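Local coordinates for protein retinol dehydratase (Spodoptera frugiperda, PDB 1FMJ) that binds retinol and adenosine 3',5'-diphosphate in a sulfotransferase fold and dehydrates retinol, probably through sulfonate transfer, at residues 104-109 against 144-150. Residues are numbered along the deposited sequence.
With RTL (retinol), chain H.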
ATOM      1  N   ILE A 104      10.876   4.781  -3.400  1.00 17.99           N
ATOM      2  CA  ILE A 104      10.932   3.676  -4.337  1.00 18.19           C
ATOM      3  C   ILE A 104       9.826   2.764  -3.848  1.00 18.15           C
ATOM      4  O   ILE A 104       9.750   2.440  -2.661  1.00 17.54           O
ATOM      5  CB  ILE A 104      12.258   2.905  -4.279  1.00 21.18           C
ATOM      6  CG1 ILE A 104      13.380   3.758  -4.872  1.00 21.17           C
ATOM      7  CG2 ILE A 104      12.118   1.571  -5.045  1.00 19.98           C
ATOM      8  CD1 ILE A 104      14.734   3.103  -4.817  1.00 21.86           C
ATOM      9  N   TYR A 105       8.948   2.387  -4.761  1.00 17.12           N
ATOM     10  CA  TYR A 105       7.840   1.515  -4.444  1.00 17.91           C
ATOM     11  C   TYR A 105       8.396   0.117  -4.665  1.00 16.65           C
ATOM     12  O   TYR A 105       8.449  -0.363  -5.787  1.00 16.57           O
ATOM     13  CB  TYR A 105       6.683   1.818  -5.397  1.00 18.30           C
ATOM     14  CG  TYR A 105       5.384   1.123  -5.078  1.00 18.34           C
ATOM     15  CD1 TYR A 105       4.244   1.393  -5.826  1.00 18.88           C
ATOM     16  CD2 TYR A 105       5.295   0.183  -4.054  1.00 17.99           C
ATOM     17  CE1 TYR A 105       3.042   0.747  -5.574  1.00 18.49           C
ATOM     18  CE2 TYR A 105       4.101  -0.474  -3.791  1.00 18.55           C
ATOM     19  CZ  TYR A 105       2.975  -0.185  -4.560  1.00 18.35           C
ATOM     20  OH  TYR A 105       1.785  -0.830  -4.323  1.00 16.83           O
ATOM     21  N   LEU A 106       8.829  -0.516  -3.577  1.00 16.63           N
ATOM     22  CA  LEU A 106       9.426  -1.846  -3.624  1.00 16.03           C
ATOM     23  C   LEU A 106       8.625  -2.904  -4.383  1.00 17.11           C
ATOM     24  O   LEU A 106       9.166  -3.590  -5.262  1.00 17.87           O
ATOM     25  CB  LEU A 106       9.707  -2.324  -2.194  1.00 17.26           C
ATOM     26  CG  LEU A 106      10.515  -3.621  -2.048  1.00 16.39           C
ATOM     27  CD1 LEU A 106      11.802  -3.520  -2.854  1.00 15.73           C
ATOM     28  CD2 LEU A 106      10.819  -3.870  -0.575  1.00 15.26           C
ATOM     29  N   ASP A 107       7.342  -3.042  -4.056  1.00 15.71           N
ATOM     30  CA  ASP A 107       6.512  -4.038  -4.718  1.00 15.75           C
ATOM     31  C   ASP A 107       5.611  -3.516  -5.843  1.00 15.59           C
ATOM     32  O   ASP A 107       4.734  -4.229  -6.318  1.00 16.04           O
ATOM     33  CB  ASP A 107       5.683  -4.813  -3.673  1.00 13.91           C
ATOM     34  CG  ASP A 107       4.958  -3.907  -2.683  1.00 15.09           C
ATOM     35  OD1 ASP A 107       5.591  -3.002  -2.100  1.00 13.94           O
ATOM     36  OD2 ASP A 107       3.747  -4.123  -2.465  1.00 14.94           O
ATOM     37  N   GLY A 108       5.833  -2.280  -6.278  1.00 15.99           N
ATOM     38  CA  GLY A 108       5.014  -1.729  -7.347  1.00 16.78           C
ATOM     39  C   GLY A 108       5.087  -2.487  -8.670  1.00 17.22           C
ATOM     40  O   GLY A 108       4.083  -2.674  -9.363  1.00 17.39           O
ATOM     41  N   PHE A 109       6.279  -2.940  -9.027  1.00 16.98           N
ATOM     42  CA  PHE A 109       6.467  -3.645 -10.286  1.00 18.02           C
ATOM     43  C   PHE A 109       5.577  -4.859 -10.492  1.00 17.87           C
ATOM     44  O   PHE A 109       5.099  -5.089 -11.596  1.00 18.81           O
ATOM     45  CB  PHE A 109       7.911  -4.104 -10.403  1.00 16.74           C
ATOM     46  CG  PHE A 109       8.227  -5.284  -9.540  1.00 17.03           C
ATOM     47  CD1 PHE A 109       8.223  -6.569 -10.071  1.00 15.92           C
ATOM     48  CD2 PHE A 109       8.481  -5.117  -8.187  1.00 16.85           C
ATOM     49  CE1 PHE A 109       8.466  -7.670  -9.262  1.00 16.97           C
ATOM     50  CE2 PHE A 109       8.724  -6.216  -7.369  1.00 18.29           C
ATOM     51  CZ  PHE A 109       8.716  -7.496  -7.912  1.00 18.34           C
ATOM     52  N   ARG A 144      10.866  -3.091 -14.135  1.00 24.71           N
ATOM     53  CA  ARG A 144      12.080  -3.202 -13.338  1.00 25.08           C
ATOM     54  C   ARG A 144      11.802  -3.738 -11.934  1.00 24.34           C
ATOM     55  O   ARG A 144      11.037  -3.146 -11.173  1.00 22.55           O
ATOM     56  CB  ARG A 144      12.732  -1.832 -13.230  1.00 27.86           C
ATOM     57  CG  ARG A 144      12.946  -1.165 -14.573  1.00 31.22           C
ATOM     58  CD  ARG A 144      13.308   0.288 -14.383  1.00 33.10           C
ATOM     59  NE  ARG A 144      14.540   0.439 -13.622  1.00 36.66           N
ATOM     60  CZ  ARG A 144      14.963   1.594 -13.121  1.00 37.97           C
ATOM     61  NH1 ARG A 144      14.243   2.694 -13.304  1.00 38.10           N
ATOM     62  NH2 ARG A 144      16.106   1.651 -12.442  1.00 39.53           N
ATOM     63  N   PRO A 145      12.420  -4.870 -11.569  1.00 24.19           N
ATOM     64  CA  PRO A 145      12.194  -5.426 -10.231  1.00 23.97           C
ATOM     65  C   PRO A 145      12.455  -4.373  -9.149  1.00 23.32           C
ATOM     66  O   PRO A 145      13.328  -3.513  -9.300  1.00 21.92           O
ATOM     67  CB  PRO A 145      13.186  -6.580 -10.169  1.00 24.22           C
ATOM     68  CG  PRO A 145      13.216  -7.052 -11.612  1.00 25.60           C
ATOM     69  CD  PRO A 145      13.291  -5.747 -12.370  1.00 24.36           C
ATOM     70  N   GLY A 146      11.692  -4.437  -8.063  1.00 23.77           N
ATOM     71  CA  GLY A 146      11.862  -3.477  -6.989  1.00 23.56           C
ATOM     72  C   GLY A 146      13.260  -3.460  -6.400  1.00 23.67           C
ATOM     73  O   GLY A 146      13.802  -2.390  -6.096  1.00 23.40           O
ATOM     74  N   SER A 147      13.853  -4.642  -6.245  1.00 23.27           N
ATOM     75  CA  SER A 147      15.185  -4.744  -5.672  1.00 23.43           C
ATOM     76  C   SER A 147      16.237  -4.002  -6.489  1.00 23.01           C
ATOM     77  O   SER A 147      17.143  -3.390  -5.926  1.00 22.28           O
ATOM     78  CB  SER A 147      15.588  -6.213  -5.517  1.00 23.06           C
ATOM     79  OG  SER A 147      15.644  -6.862  -6.770  1.00 25.12           O
ATOM     80  N   SER A 148      16.130  -4.049  -7.812  1.00 23.58           N
ATOM     81  CA  SER A 148      17.110  -3.352  -8.636  1.00 24.31           C
ATOM     82  C   SER A 148      16.971  -1.844  -8.479  1.00 24.07           C
ATOM     83  O   SER A 148      17.954  -1.113  -8.573  1.00 22.99           O
ATOM     84  CB  SER A 148      16.977  -3.755 -10.111  1.00 25.64           C
ATOM     85  OG  SER A 148      15.700  -3.446 -10.637  1.00 29.32           O
ATOM     86  N   LEU A 149      15.751  -1.373  -8.223  1.00 24.78           N
ATOM     87  CA  LEU A 149      15.528   0.061  -8.048  1.00 25.46           C
ATOM     88  C   LEU A 149      16.270   0.536  -6.799  1.00 25.56           C
ATOM     89  O   LEU A 149      16.998   1.521  -6.842  1.00 26.20           O
ATOM     90  CB  LEU A 149      14.034   0.371  -7.910  1.00 25.57           C
ATOM     91  CG  LEU A 149      13.083   0.078  -9.078  1.00 25.78           C
ATOM     92  CD1 LEU A 149      11.649   0.258  -8.598  1.00 25.90           C
ATOM     93  CD2 LEU A 149      13.367   0.998 -10.251  1.00 25.35           C
ATOM     94  N   LEU A 150      16.091  -0.170  -5.688  1.00 25.84           N
ATOM     95  CA  LEU A 150      16.763   0.190  -4.441  1.00 25.19           C
ATOM     96  C   LEU A 150      18.278   0.121  -4.599  1.00 24.35           C
ATOM     97  O   LEU A 150      18.989   1.065  -4.262  1.00 23.97           O
ATOM     98  CB  LEU A 150      16.359  -0.764  -3.307  1.00 27.40           C
ATOM     99  CG  LEU A 150      14.920  -0.810  -2.797  1.00 28.59           C
ATOM    100  CD1 LEU A 150      14.861  -1.746  -1.592  1.00 28.81           C
ATOM    101  CD2 LEU A 150      14.457   0.581  -2.395  1.00 29.16           C
TER
HETATM  102  C1  RTL H 401      -1.955  -0.349 -14.766  1.00 47.83           C
HETATM  103  C2  RTL H 401      -2.042  -1.530 -15.785  1.00 47.44           C
HETATM  104  C3  RTL H 401      -0.680  -1.956 -16.321  1.00 47.74           C
HETATM  105  C4  RTL H 401       0.745  -1.446 -16.120  1.00 47.50           C
HETATM  106  C5  RTL H 401       0.629  -0.295 -15.118  1.00 47.50           C
HETATM  107  C6  RTL H 401      -0.514   0.224 -14.490  1.00 47.80           C
HETATM  108  C7  RTL H 401      -0.463   1.349 -13.518  1.00 48.42           C
HETATM  109  C8  RTL H 401      -0.158   1.206 -12.194  1.00 49.41           C
HETATM  110  C9  RTL H 401      -0.107   2.309 -11.226  1.00 49.90           C
HETATM  111  C10 RTL H 401       0.218   1.998  -9.919  1.00 49.81           C
HETATM  112  C11 RTL H 401       0.347   2.872  -8.732  1.00 48.76           C
HETATM  113  C12 RTL H 401      -0.324   2.356  -7.648  1.00 47.39           C
HETATM  114  C13 RTL H 401      -0.546   2.768  -6.247  1.00 46.03           C
HETATM  115  C14 RTL H 401      -1.229   2.224  -5.196  1.00 44.29           C
HETATM  116  C15 RTL H 401      -0.505   1.366  -4.243  1.00 42.65           C
HETATM  117  O1  RTL H 401       0.050   2.084  -3.224  1.00 40.72           O
HETATM  118  C16 RTL H 401      -2.615  -1.010 -13.540  1.00 47.39           C
HETATM  119  C17 RTL H 401      -2.944   0.671 -15.354  1.00 47.78           C
HETATM  120  C18 RTL H 401       2.023   0.304 -14.872  1.00 47.47           C
HETATM  121  C19 RTL H 401      -0.411   3.748 -11.687  1.00 50.05           C
HETATM  122  C20 RTL H 401       0.193   4.103  -6.061  1.00 45.97           C
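Strand 104-105 ends in a type I beta turn, Tyr-105 to Gly-108, closed by the hydrogen bond from Gly-108 N to Tyr-105 O (3.3 Å). Helix 146-152 starts beside this turn, with Pro-145 at its N-cap. The backbones come closest at Leu-106 and Gly-146, whose CA atoms are 4.5 Å apart. Gly-146 CA makes a CA-H...O contact with Leu-106 O (3.2 Å). A side chain here would clash with that oxygen. Pro-145 CA sits over the Phe-109 ring in a CH-pi contact, 4.1 Å from its centroid. One helical turn on, Ile-104 CG2 meets Leu-149 CB (3.6 Å), and Ile-104 CD1 meets Leu-150 CD2 (3.5 Å). Leu-106 CD1 packs on Leu-150 CD1 (3.8 Å). Tyr-105 points away from the helix, and its OH lies 3.2 Å from retinol C15. Lys-162 and His-164, which hydrogen-bond the retinol, also pack on the Tyr-105 ring, Lys-162 as a cation-pi contact. The helix thus packs against the edge strand of the parallel sheet in the sulfotransferase alpha/beta fold, with the retinol pocket on the strand's other side.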